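Local coordinates for protein 4-amino-4-deoxy-L-arabinose transferase or related glycosyltransferases of PMT family (Cupriavidus metallidurans, PDB 5EZM) that probably transfers 4-amino-4-deoxy-L-arabinose from a polyprenyl-phosphate carrier to lipid A, as a zinc-binding membrane glycosyltransferase of the GT-C fold, at residues 89-94 / 199-204; 112-117 / 160-165; 138-143 / 433-438; 424-429 / 439-444. All coordinates share one frame; numbering follows the deposited sequence.

Contact 1 (89-94 / 199-204); sequences PPFHMW and MGVAIL. With DSL (mono-trans, octa-cis decaprenyl-phosphate), chain C.
The Phe91 ring has Val201 on one face: methyl CG1 of Val201 stands 3.5 Å from the centroid of the Phe91 ring and 13° off its normal, a centred CH-pi contact. The indole of Trp94 carries Pro90 CG on one face, displaced toward the rim, while Leu204 CD1 comes obliquely to within 4.1 Å of Trp94 CZ3. Trp250 meets the same indole edge-to-face, and Trp94 NE1 is spent on the backbone oxygen of Trp75. Phe91 places its ring with CG anti to the backbone N (chi1 175°), Val201 likewise has CG1 anti to its own N, and the two side chains cross obliquely.

Next to these side chains the backbones meet directly. Phe91 N, in the first turn of helix 91-103, donates to Leu204 O at 2.9 Å with an N-H...O angle of 155°, lying in the carbonyl plane. Pro90 N is 3.4 Å from Leu204 O but has no hydrogen to give, so Phe91 supplies the one hydrogen bond between the segments. An alanine at Phe91 would remove the ring that faces Val201 CG1 and would probably weaken the packing between the two helices.

On another flank of helix 185-206, Met199 CE touches C27 of the decaprenyl phosphate at 3.5 Å, so this helix both lines the polyprenyl pocket and abuts the segment just after zinc ligand Glu87. Since the donor starts one helix and the acceptor lies near the C-terminal end of another, the two helix dipoles would be expected to reinforce this bond, with apolar side chains around it.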
loop_
_atom_site.group_PDB
_atom_site.type_symbol
_atom_site.label_atom_id
_atom_site.label_comp_id
_atom_site.label_asym_id
_atom_site.label_seq_id
_atom_site.Cartn_x
_atom_site.Cartn_y
_atom_site.Cartn_z
ATOM N N PRO A 89 -10.058 1.370 -9.829
ATOM C CA PRO A 89 -9.883 0.488 -10.999
ATOM C C PRO A 89 -9.362 -0.876 -10.574
ATOM O O PRO A 89 -8.926 -1.043 -9.426
ATOM C CB PRO A 89 -8.855 1.247 -11.858
ATOM C CG PRO A 89 -8.802 2.628 -11.297
ATOM C CD PRO A 89 -9.100 2.486 -9.843
ATOM N N PRO A 90 -9.372 -1.872 -11.463
ATOM C CA PRO A 90 -9.280 -3.275 -11.021
ATOM C C PRO A 90 -7.923 -3.970 -11.097
ATOM O O PRO A 90 -7.864 -5.148 -10.730
ATOM C CB PRO A 90 -10.252 -3.958 -11.986
ATOM C CG PRO A 90 -10.015 -3.236 -13.264
ATOM C CD PRO A 90 -9.735 -1.792 -12.892
ATOM N N PHE A 91 -6.845 -3.320 -11.548
ATOM C CA PHE A 91 -5.611 -4.063 -11.809
ATOM C C PHE A 91 -5.078 -4.734 -10.546
ATOM O O PHE A 91 -4.677 -5.906 -10.572
ATOM C CB PHE A 91 -4.547 -3.150 -12.415
ATOM C CG PHE A 91 -3.211 -3.822 -12.590
ATOM C CD1 PHE A 91 -3.039 -4.810 -13.546
ATOM C CD2 PHE A 91 -2.133 -3.475 -11.792
ATOM C CE1 PHE A 91 -1.814 -5.439 -13.708
ATOM C CE2 PHE A 91 -0.908 -4.100 -11.951
ATOM C CZ PHE A 91 -0.748 -5.081 -12.912
ATOM N N HIS A 92 -5.058 -4.004 -9.429
ATOM C CA HIS A 92 -4.648 -4.603 -8.162
ATOM C C HIS A 92 -5.463 -5.855 -7.866
ATOM O O HIS A 92 -4.915 -6.885 -7.447
ATOM C CB HIS A 92 -4.795 -3.579 -7.034
ATOM C CG HIS A 92 -4.423 -4.103 -5.681
ATOM N ND1 HIS A 92 -3.216 -3.817 -5.079
ATOM C CD2 HIS A 92 -5.102 -4.885 -4.808
ATOM C CE1 HIS A 92 -3.165 -4.404 -3.896
ATOM N NE2 HIS A 92 -4.297 -5.060 -3.708
ATOM N N MET A 93 -6.774 -5.794 -8.110
ATOM C CA MET A 93 -7.621 -6.956 -7.868
ATOM C C MET A 93 -7.312 -8.079 -8.848
ATOM O O MET A 93 -7.307 -9.251 -8.463
ATOM C CB MET A 93 -9.095 -6.558 -7.939
ATOM C CG MET A 93 -9.592 -5.877 -6.671
ATOM S SD MET A 93 -8.929 -4.213 -6.434
ATOM C CE MET A 93 -10.051 -3.256 -7.451
ATOM N N TRP A 94 -7.051 -7.745 -10.115
ATOM C CA TRP A 94 -6.651 -8.763 -11.082
ATOM C C TRP A 94 -5.426 -9.526 -10.592
ATOM O O TRP A 94 -5.406 -10.766 -10.590
ATOM C CB TRP A 94 -6.370 -8.117 -12.437
ATOM C CG TRP A 94 -7.584 -7.604 -13.129
ATOM C CD1 TRP A 94 -8.886 -7.863 -12.805
ATOM C CD2 TRP A 94 -7.616 -6.741 -14.271
ATOM N NE1 TRP A 94 -9.729 -7.213 -13.679
ATOM C CE2 TRP A 94 -8.975 -6.517 -14.588
ATOM C CE3 TRP A 94 -6.630 -6.136 -15.059
ATOM C CZ2 TRP A 94 -9.369 -5.713 -15.655
ATOM C CZ3 TRP A 94 -7.026 -5.335 -16.122
ATOM C CH2 TRP A 94 -8.384 -5.132 -16.408
ATOM N N MET A 199 2.179 3.489 -17.864
ATOM C CA MET A 199 1.159 4.489 -17.558
ATOM C C MET A 199 -0.240 3.912 -17.716
ATOM O O MET A 199 -1.140 4.216 -16.923
ATOM C CB MET A 199 1.337 5.722 -18.445
ATOM C CG MET A 199 2.410 6.679 -17.949
ATOM S SD MET A 199 2.452 8.235 -18.857
ATOM C CE MET A 199 3.107 7.680 -20.429
ATOM N N GLY A 200 -0.438 3.067 -18.730
ATOM C CA GLY A 200 -1.727 2.415 -18.891
ATOM C C GLY A 200 -2.082 1.534 -17.708
ATOM O O GLY A 200 -3.192 1.610 -17.168
ATOM N N VAL A 201 -1.140 0.687 -17.286
ATOM C CA VAL A 201 -1.372 -0.155 -16.114
ATOM C C VAL A 201 -1.689 0.706 -14.897
ATOM O O VAL A 201 -2.567 0.372 -14.091
ATOM C CB VAL A 201 -0.158 -1.067 -15.862
ATOM C CG1 VAL A 201 -0.393 -1.931 -14.632
ATOM C CG2 VAL A 201 0.129 -1.930 -17.082
ATOM N N ALA A 202 -0.988 1.835 -14.752
ATOM C CA ALA A 202 -1.235 2.719 -13.617
ATOM C C ALA A 202 -2.650 3.280 -13.657
ATOM O O ALA A 202 -3.320 3.375 -12.619
ATOM C CB ALA A 202 -0.207 3.850 -13.595
ATOM N N ILE A 203 -3.124 3.660 -14.846
ATOM C CA ILE A 203 -4.501 4.128 -14.974
ATOM C C ILE A 203 -5.469 3.021 -14.585
ATOM O O ILE A 203 -6.463 3.260 -13.887
ATOM C CB ILE A 203 -4.766 4.645 -16.401
ATOM C CG1 ILE A 203 -3.880 5.858 -16.701
ATOM C CG2 ILE A 203 -6.237 4.990 -16.577
ATOM C CD1 ILE A 203 -4.075 6.439 -18.090
ATOM N N LEU A 204 -5.184 1.786 -15.010
ATOM C CA LEU A 204 -5.985 0.643 -14.584
ATOM C C LEU A 204 -5.774 0.286 -13.121
ATOM O O LEU A 204 -6.435 -0.633 -12.628
ATOM C CB LEU A 204 -5.678 -0.574 -15.456
ATOM C CG LEU A 204 -6.200 -0.513 -16.890
ATOM C CD1 LEU A 204 -5.763 -1.741 -17.675
ATOM C CD2 LEU A 204 -7.712 -0.381 -16.892
HETATM C C21 DSL C . 8.447 12.094 -15.906
HETATM C C22 DSL C . 7.962 10.973 -16.808
HETATM C C23 DSL C . 8.262 9.524 -16.447
HETATM C C24 DSL C . 7.269 11.265 -17.920
HETATM C C25 DSL C . 6.766 10.129 -18.847
HETATM C C26 DSL C . 5.292 10.435 -19.232
HETATM C C27 DSL C . 5.154 10.492 -20.792
HETATM C C28 DSL C . 6.155 9.716 -21.682
HETATM C C29 DSL C . 4.164 11.214 -21.353
HETATM C C30 DSL C . 3.161 11.986 -20.458
HETATM C C31 DSL C . 2.606 13.232 -21.226
HETATM C C32 DSL C . 1.036 13.227 -21.191
HETATM C C33 DSL C . 0.243 12.343 -22.172
HETATM C C34 DSL C . 0.377 14.011 -20.304
#

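Contact 2 (112-117 / 160-165); sequences LAVALS and LDMTLA
Helices 112-133 and 160-178 run in roughly the same direction here, their local axes 8.1 Å apart and crossing at +34°, with the CA atoms of Ser117 and Thr163 just 5.2 Å from each other. This is helix packing within the GT-C fold, close to the centre of the chain, joining the predicted transmembrane helix 112-133 to helix 160-178 with no hydrogen bond between the segments. The small side chains of Ser117 and Ala113 are consistent with this spacing. Ser117 points its CB at the other helix, where it lies 3.3 Å from Met162 O, and Ala113 sits one turn earlier.

Met162 leaves its helix with CG anti to the backbone N (chi1 172°). Its CG lies against Val114, 3.9 Å from Val114 CB, before bends at chi2 and chi3 carry the thioether off toward Trp151 and Ala154 of helix 149-155. Thr163 turns OG1 toward Val114 CG1, but the polar partner of that hydroxyl is His92 ND1 on helix 91-103, so a third helix is tied in.

The Ser117 hydroxyl is satisfied within its own helix: OG donates to Ala113 O at 2.8 Å from 33° out of the carbonyl plane, sharing that oxygen with Ser117 N, while the same OG rests 3.5 Å from Thr163 CG2.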
loop_
_atom_site.group_PDB
_atom_site.type_symbol
_atom_site.label_atom_id
_atom_site.label_comp_id
_atom_site.label_asym_id
_atom_site.label_seq_id
_atom_site.Cartn_x
_atom_site.Cartn_y
_atom_site.Cartn_z
ATOM N N LEU A 112 0.206 -10.032 -1.988
ATOM C CA LEU A 112 1.207 -10.409 -2.980
ATOM C C LEU A 112 1.436 -9.292 -3.994
ATOM O O LEU A 112 2.577 -9.045 -4.409
ATOM C CB LEU A 112 0.776 -11.700 -3.673
ATOM C CG LEU A 112 1.891 -12.531 -4.300
ATOM C CD1 LEU A 112 2.881 -12.968 -3.232
ATOM C CD2 LEU A 112 1.308 -13.734 -5.021
ATOM N N ALA A 113 0.365 -8.605 -4.400
ATOM C CA ALA A 113 0.493 -7.538 -5.388
ATOM C C ALA A 113 1.410 -6.427 -4.890
ATOM O O ALA A 113 2.240 -5.911 -5.647
ATOM C CB ALA A 113 -0.886 -6.980 -5.736
ATOM N N VAL A 114 1.284 -6.050 -3.615
ATOM C CA VAL A 114 2.102 -4.953 -3.110
ATOM C C VAL A 114 3.546 -5.395 -2.906
ATOM O O VAL A 114 4.475 -4.601 -3.100
ATOM C CB VAL A 114 1.488 -4.371 -1.823
ATOM C CG1 VAL A 114 0.138 -3.755 -2.129
ATOM C CG2 VAL A 114 1.347 -5.436 -0.758
ATOM N N ALA A 115 3.770 -6.657 -2.528
ATOM C CA ALA A 115 5.141 -7.133 -2.362
ATOM C C ALA A 115 5.860 -7.178 -3.702
ATOM O O ALA A 115 6.994 -6.691 -3.832
ATOM C CB ALA A 115 5.149 -8.510 -1.699
ATOM N N LEU A 116 5.206 -7.750 -4.718
ATOM C CA LEU A 116 5.798 -7.758 -6.049
ATOM C C LEU A 116 5.973 -6.342 -6.584
ATOM O O LEU A 116 6.946 -6.067 -7.296
ATOM C CB LEU A 116 4.948 -8.595 -7.005
ATOM C CG LEU A 116 4.790 -10.072 -6.633
ATOM C CD1 LEU A 116 3.973 -10.799 -7.688
ATOM C CD2 LEU A 116 6.143 -10.739 -6.445
ATOM N N SER A 117 5.056 -5.431 -6.247
ATOM C CA SER A 117 5.237 -4.041 -6.648
ATOM C C SER A 117 6.480 -3.445 -6.008
ATOM O O SER A 117 7.235 -2.717 -6.663
ATOM C CB SER A 117 4.003 -3.219 -6.284
ATOM O OG SER A 117 2.905 -3.573 -7.101
ATOM N N LEU A 160 -3.635 -0.101 -2.463
ATOM C CA LEU A 160 -3.384 0.191 -3.873
ATOM C C LEU A 160 -2.194 1.119 -4.077
ATOM O O LEU A 160 -1.619 1.137 -5.172
ATOM C CB LEU A 160 -4.626 0.806 -4.516
ATOM C CG LEU A 160 -5.574 -0.150 -5.239
ATOM C CD1 LEU A 160 -5.946 -1.318 -4.349
ATOM C CD2 LEU A 160 -6.816 0.591 -5.692
ATOM N N ASP A 161 -1.805 1.869 -3.045
ATOM C CA ASP A 161 -0.780 2.893 -3.211
ATOM C C ASP A 161 0.575 2.299 -3.579
ATOM O O ASP A 161 1.335 2.918 -4.333
ATOM C CB ASP A 161 -0.676 3.728 -1.935
ATOM C CG ASP A 161 -1.978 4.434 -1.598
ATOM O OD1 ASP A 161 -2.606 4.994 -2.523
ATOM O OD2 ASP A 161 -2.381 4.418 -0.415
ATOM N N MET A 162 0.898 1.108 -3.071
ATOM C CA MET A 162 2.182 0.506 -3.412
ATOM C C MET A 162 2.163 -0.106 -4.810
ATOM O O MET A 162 3.175 -0.065 -5.519
ATOM C CB MET A 162 2.573 -0.540 -2.365
ATOM C CG MET A 162 3.803 -1.376 -2.732
ATOM S SD MET A 162 5.267 -0.428 -3.232
ATOM C CE MET A 162 5.534 0.579 -1.780
ATOM N N THR A 163 1.030 -0.674 -5.227
ATOM C CA THR A 163 0.912 -1.142 -6.605
ATOM C C THR A 163 1.092 0.015 -7.581
ATOM O O THR A 163 1.899 -0.057 -8.522
ATOM C CB THR A 163 -0.444 -1.819 -6.819
ATOM O OG1 THR A 163 -0.775 -2.615 -5.675
ATOM C CG2 THR A 163 -0.404 -2.711 -8.045
ATOM N N LEU A 164 0.351 1.106 -7.353
ATOM C CA LEU A 164 0.524 2.300 -8.173
ATOM C C LEU A 164 1.951 2.826 -8.097
ATOM O O LEU A 164 2.480 3.334 -9.093
ATOM C CB LEU A 164 -0.467 3.378 -7.740
ATOM C CG LEU A 164 -0.425 4.671 -8.553
ATOM C CD1 LEU A 164 -0.806 4.394 -9.995
ATOM C CD2 LEU A 164 -1.338 5.723 -7.944
ATOM N N ALA A 165 2.595 2.699 -6.934
ATOM C CA ALA A 165 3.964 3.183 -6.793
ATOM C C ALA A 165 4.934 2.347 -7.619
ATOM O O ALA A 165 5.904 2.878 -8.174
ATOM C CB ALA A 165 4.373 3.183 -5.323
#

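Contact 3 (138-143 / 433-438); sequences AAFTGL and RGVLPS. With MPG ([(Z)-octadec-9-enyl] (2R)-2,3-bis(oxidanyl)propanoate), chain B.
Leu436 carries this contact, followed here from the backbone outward. CB lies 3.9 Å from Phe140 CZ, at the far end of that ring. CG is anti to the backbone N (chi1 176°), which sends the branch toward helix 135-147. There CD1 reaches three residues: it hangs over one face of the Phe140 ring, offset toward the rim and 25° off the normal, with Phe140 CE1 the nearest ring atom at 3.7 Å. It also meets Leu143 CD1 at 3.8 Å and, more loosely, Ala139 CB at 4.2 Å. Val435 CG1 adds an oblique touch on Phe140 CZ at 4.1 Å. An alanine in place of Phe140 would take away the surface under Leu436 CD1 and is likely to loosen the packing of the two helices.

The octadecenyl chain of a bound lipid (MPG) passes alongside both segments. Leu143 gives CD1 to Leu436 and CD2 to the lipid, 3.6 Å from its C8, while Pro437 CB lies 3.9 Å from lipid C2. Gly434 occupies the N-cap position of helix 435-456; at phi 127° a CB would clash with the carbonyl oxygen of Arg433.

Helix 135-147 is flanked by helix 112-133, which touches Ala138 and Thr141, and by helix 352-365, whose Leu364 and Asp365 reach Phe140. All packing residues are helical, joining the start of helix 435-456 to helix 135-147, both largely in predicted transmembrane spans.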
loop_
_atom_site.group_PDB
_atom_site.type_symbol
_atom_site.label_atom_id
_atom_site.label_comp_id
_atom_site.label_asym_id
_atom_site.label_seq_id
_atom_site.Cartn_x
_atom_site.Cartn_y
_atom_site.Cartn_z
ATOM N N ALA A 138 23.804 2.125 -8.452
ATOM C CA ALA A 138 22.617 1.275 -8.501
ATOM C C ALA A 138 22.483 0.449 -7.232
ATOM O O ALA A 138 21.382 0.311 -6.683
ATOM C CB ALA A 138 22.671 0.367 -9.727
ATOM N N ALA A 139 23.596 -0.114 -6.752
ATOM C CA ALA A 139 23.574 -0.830 -5.482
ATOM C C ALA A 139 23.090 0.081 -4.361
ATOM O O ALA A 139 22.231 -0.303 -3.557
ATOM C CB ALA A 139 24.959 -1.392 -5.164
ATOM N N PHE A 140 23.608 1.310 -4.314
ATOM C CA PHE A 140 23.134 2.247 -3.303
ATOM C C PHE A 140 21.642 2.540 -3.457
ATOM O O PHE A 140 20.958 2.797 -2.460
ATOM C CB PHE A 140 23.952 3.537 -3.358
ATOM C CG PHE A 140 25.324 3.397 -2.775
ATOM C CD1 PHE A 140 25.488 3.000 -1.459
ATOM C CD2 PHE A 140 26.447 3.658 -3.536
ATOM C CE1 PHE A 140 26.750 2.865 -0.912
ATOM C CE2 PHE A 140 27.713 3.526 -2.996
ATOM C CZ PHE A 140 27.865 3.130 -1.683
ATOM N N THR A 141 21.117 2.494 -4.684
ATOM C CA THR A 141 19.688 2.722 -4.879
ATOM C C THR A 141 18.870 1.555 -4.338
ATOM O O THR A 141 17.855 1.762 -3.659
ATOM C CB THR A 141 19.392 2.960 -6.362
ATOM O OG1 THR A 141 19.722 4.310 -6.707
ATOM C CG2 THR A 141 17.927 2.713 -6.679
ATOM N N GLY A 142 19.302 0.323 -4.621
ATOM C CA GLY A 142 18.615 -0.832 -4.063
ATOM C C GLY A 142 18.625 -0.830 -2.546
ATOM O O GLY A 142 17.594 -1.050 -1.904
ATOM N N LEU A 143 19.793 -0.572 -1.952
ATOM C CA LEU A 143 19.879 -0.476 -0.497
ATOM C C LEU A 143 18.988 0.641 0.034
ATOM O O LEU A 143 18.303 0.472 1.050
ATOM C CB LEU A 143 21.329 -0.246 -0.077
ATOM C CG LEU A 143 22.302 -1.318 -0.562
ATOM C CD1 LEU A 143 23.736 -0.883 -0.339
ATOM C CD2 LEU A 143 22.019 -2.625 0.146
ATOM N N ARG A 433 36.209 -1.370 5.661
ATOM C CA ARG A 433 36.278 -2.118 4.413
ATOM C C ARG A 433 35.632 -1.383 3.241
ATOM O O ARG A 433 35.540 -1.949 2.146
ATOM C CB ARG A 433 35.621 -3.492 4.590
ATOM N N GLY A 434 35.188 -0.146 3.442
ATOM C CA GLY A 434 34.581 0.618 2.369
ATOM C C GLY A 434 33.220 1.181 2.720
ATOM O O GLY A 434 32.582 0.738 3.681
ATOM N N VAL A 435 32.761 2.163 1.943
ATOM C CA VAL A 435 31.464 2.772 2.216
ATOM C C VAL A 435 30.335 1.825 1.833
ATOM O O VAL A 435 29.355 1.679 2.573
ATOM C CB VAL A 435 31.344 4.124 1.488
ATOM C CG1 VAL A 435 29.918 4.639 1.551
ATOM C CG2 VAL A 435 32.296 5.136 2.097
ATOM N N LEU A 436 30.456 1.156 0.684
ATOM C CA LEU A 436 29.372 0.300 0.204
ATOM C C LEU A 436 29.032 -0.840 1.157
ATOM O O LEU A 436 27.836 -1.047 1.426
ATOM C CB LEU A 436 29.710 -0.225 -1.196
ATOM C CG LEU A 436 28.718 -1.220 -1.801
ATOM C CD1 LEU A 436 27.301 -0.670 -1.776
ATOM C CD2 LEU A 436 29.129 -1.571 -3.220
ATOM N N PRO A 437 29.987 -1.618 1.691
ATOM C CA PRO A 437 29.590 -2.659 2.656
ATOM C C PRO A 437 28.944 -2.094 3.911
ATOM O O PRO A 437 27.958 -2.656 4.405
ATOM C CB PRO A 437 30.912 -3.377 2.962
ATOM C CG PRO A 437 31.968 -2.378 2.643
ATOM C CD PRO A 437 31.442 -1.633 1.454
ATOM N N SER A 438 29.472 -0.983 4.432
ATOM C CA SER A 438 28.878 -0.354 5.608
ATOM C C SER A 438 27.435 0.059 5.340
ATOM O O SER A 438 26.541 -0.189 6.160
ATOM C CB SER A 438 29.721 0.852 6.030
ATOM O OG SER A 438 29.267 1.402 7.253
HETATM C C2 MPG B . 30.417 -5.238 -0.459
HETATM C C3 MPG B . 29.212 -5.953 -1.060
HETATM C C4 MPG B . 27.898 -5.542 -0.410
HETATM C C5 MPG B . 26.686 -6.266 -1.021
HETATM C C6 MPG B . 25.453 -5.353 -1.137
HETATM C C7 MPG B . 24.497 -5.770 -2.273
HETATM C C8 MPG B . 23.399 -4.706 -2.511
HETATM C C9 MPG B . 22.182 -5.232 -3.312
HETATM C C10 MPG B . 20.869 -4.499 -2.922
HETATM C C11 MPG B . 19.604 -5.237 -3.415
HETATM C C12 MPG B . 18.359 -5.026 -2.482
HETATM C C13 MPG B . 17.137 -5.847 -2.947
HETATM C C14 MPG B . 16.170 -6.220 -1.780
HETATM C C1 MPG B . 31.682 -5.407 -1.305
#

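Contact 4 (424-429 / 439-444); sequences IAVARL and VAVYAM
Ala427 and Tyr442 form the centre of the first shell, their CB atoms 3.7 Å apart and their CA atoms 5.3 Å apart. To one side Val426 CG1 meets Val441 CG1 at 3.5 Å, the two valines crossing at about a right angle. To the other, Ile424 CG1 lies 3.9 Å from Tyr442 CD1, coming at the edge of the phenol ring near its plane, with both side chains extending alongside each other in the same direction.

The next shell is the backbone. Segments 424-429 and 439-444 run antiparallel at 175°, their axes 7.9 Å apart at closest approach; they belong to helices 403-430 and 435-456, a helical hairpin closed by a short turn. Tyr442 has CG anti to its N (chi1 161°), and its orientation is probably set in part from outside: Trp372 meets the ring edge-to-face, and Trp299 also touches it. Met379 of helix 369-389 packs on both Ile424 and Tyr442, and a bound lipid touches Val441.

Between the two segments the side-chain pairs are all apolar, without a single hydrogen bond. The pairing there rests on apolar packing; just beside it Ser438 OG is hydrogen-bonded to Ala427 O, adding one polar tie, while the Tyr442 hydroxyl is satisfied by Pro298 O, outside both helices.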
loop_
_atom_site.group_PDB
_atom_site.type_symbol
_atom_site.label_atom_id
_atom_site.label_comp_id
_atom_site.label_asym_id
_atom_site.label_seq_id
_atom_site.Cartn_x
_atom_site.Cartn_y
_atom_site.Cartn_z
ATOM N N ILE A 424 23.552 -0.548 12.878
ATOM C CA ILE A 424 24.398 0.643 12.819
ATOM C C ILE A 424 25.786 0.337 13.369
ATOM O O ILE A 424 26.805 0.747 12.795
ATOM C CB ILE A 424 23.730 1.805 13.577
ATOM C CG1 ILE A 424 22.472 2.268 12.842
ATOM C CG2 ILE A 424 24.707 2.966 13.775
ATOM C CD1 ILE A 424 21.728 3.357 13.567
ATOM N N ALA A 425 25.846 -0.402 14.479
ATOM C CA ALA A 425 27.127 -0.714 15.106
ATOM C C ALA A 425 27.991 -1.580 14.198
ATOM O O ALA A 425 29.169 -1.276 13.967
ATOM C CB ALA A 425 26.893 -1.404 16.450
ATOM N N VAL A 426 27.424 -2.667 13.670
ATOM C CA VAL A 426 28.216 -3.530 12.800
ATOM C C VAL A 426 28.568 -2.810 11.500
ATOM O O VAL A 426 29.633 -3.054 10.918
ATOM C CB VAL A 426 27.489 -4.868 12.552
ATOM C CG1 VAL A 426 26.062 -4.635 12.138
ATOM C CG2 VAL A 426 28.216 -5.692 11.505
ATOM N N ALA A 427 27.712 -1.894 11.038
ATOM C CA ALA A 427 28.070 -1.080 9.879
ATOM C C ALA A 427 29.284 -0.208 10.179
ATOM O O ALA A 427 30.185 -0.071 9.341
ATOM C CB ALA A 427 26.885 -0.218 9.448
ATOM N N ARG A 428 29.327 0.383 11.376
ATOM C CA ARG A 428 30.506 1.144 11.777
ATOM C C ARG A 428 31.737 0.250 11.852
ATOM O O ARG A 428 32.849 0.686 11.529
ATOM C CB ARG A 428 30.259 1.835 13.119
ATOM C CG ARG A 428 31.443 2.651 13.623
ATOM C CD ARG A 428 31.887 3.668 12.585
ATOM N NE ARG A 428 33.027 4.457 13.043
ATOM C CZ ARG A 428 34.298 4.129 12.832
ATOM N NH1 ARG A 428 34.600 3.020 12.168
ATOM N NH2 ARG A 428 35.270 4.909 13.288
ATOM N N LEU A 429 31.564 -1.005 12.273
ATOM C CA LEU A 429 32.694 -1.929 12.278
ATOM C C LEU A 429 33.149 -2.272 10.864
ATOM O O LEU A 429 34.341 -2.507 10.638
ATOM C CB LEU A 429 32.339 -3.204 13.043
ATOM C CG LEU A 429 32.421 -3.118 14.569
ATOM C CD1 LEU A 429 32.070 -4.460 15.201
ATOM C CD2 LEU A 429 33.802 -2.652 15.010
ATOM N N VAL A 439 27.186 0.682 4.185
ATOM C CA VAL A 439 25.833 1.105 3.837
ATOM C C VAL A 439 24.928 -0.105 3.640
ATOM O O VAL A 439 23.741 -0.067 3.979
ATOM C CB VAL A 439 25.859 2.009 2.588
ATOM C CG1 VAL A 439 24.454 2.401 2.177
ATOM C CG2 VAL A 439 26.677 3.256 2.853
ATOM N N ALA A 440 25.471 -1.199 3.099
ATOM C CA ALA A 440 24.668 -2.403 2.893
ATOM C C ALA A 440 24.225 -3.007 4.221
ATOM O O ALA A 440 23.043 -3.325 4.409
ATOM C CB ALA A 440 25.458 -3.427 2.076
ATOM N N VAL A 441 25.164 -3.168 5.158
ATOM C CA VAL A 441 24.825 -3.714 6.469
ATOM C C VAL A 441 23.867 -2.784 7.206
ATOM O O VAL A 441 22.906 -3.233 7.843
ATOM C CB VAL A 441 26.108 -3.965 7.280
ATOM C CG1 VAL A 441 25.765 -4.424 8.677
ATOM C CG2 VAL A 441 26.982 -4.994 6.577
ATOM N N TYR A 442 24.114 -1.475 7.127
ATOM C CA TYR A 442 23.245 -0.497 7.776
ATOM C C TYR A 442 21.822 -0.575 7.231
ATOM O O TYR A 442 20.848 -0.616 7.995
ATOM C CB TYR A 442 23.844 0.896 7.586
ATOM C CG TYR A 442 22.913 2.069 7.785
ATOM C CD1 TYR A 442 22.787 2.676 9.025
ATOM C CD2 TYR A 442 22.191 2.597 6.721
ATOM C CE1 TYR A 442 21.954 3.763 9.208
ATOM C CE2 TYR A 442 21.355 3.681 6.891
ATOM C CZ TYR A 442 21.240 4.259 8.137
ATOM O OH TYR A 442 20.409 5.340 8.315
ATOM N N ALA A 443 21.681 -0.610 5.903
ATOM C CA ALA A 443 20.358 -0.701 5.294
ATOM C C ALA A 443 19.668 -2.010 5.655
ATOM O O ALA A 443 18.450 -2.035 5.865
ATOM C CB ALA A 443 20.467 -0.559 3.776
ATOM N N MET A 444 20.426 -3.110 5.721
ATOM C CA MET A 444 19.838 -4.375 6.154
ATOM C C MET A 444 19.333 -4.283 7.590
ATOM O O MET A 444 18.238 -4.772 7.908
ATOM C CB MET A 444 20.858 -5.504 6.015
ATOM C CG MET A 444 20.412 -6.824 6.618
ATOM S SD MET A 444 18.976 -7.538 5.792
ATOM C CE MET A 444 19.682 -8.041 4.224
#

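In the fold
All four contacts join helices of the membrane-embedded GT-C fold, and none uses the C-terminal sheet. Contacts 1 and 2, centres about 11 Å apart, both lie in the mannosyltransferase-family part of the chain, contact 2 nested in the loop that contact 1 closes. His92 bridges them, packing on Leu160 and Val114 besides its bond to Thr163, while Ala202 meets Leu164. Contacts 3 and 4, centres about 10 Å apart, both use helix 435-456, and Ser438 OG lies 2.7 Å from Ala427 O, a probable hydrogen bond. The pairs are separate: contacts 1 and 4 have centres about 38 Å apart, on opposite sides of the chain's centre. Contact 3 brings late helix 435-456 back onto early helix 135-147.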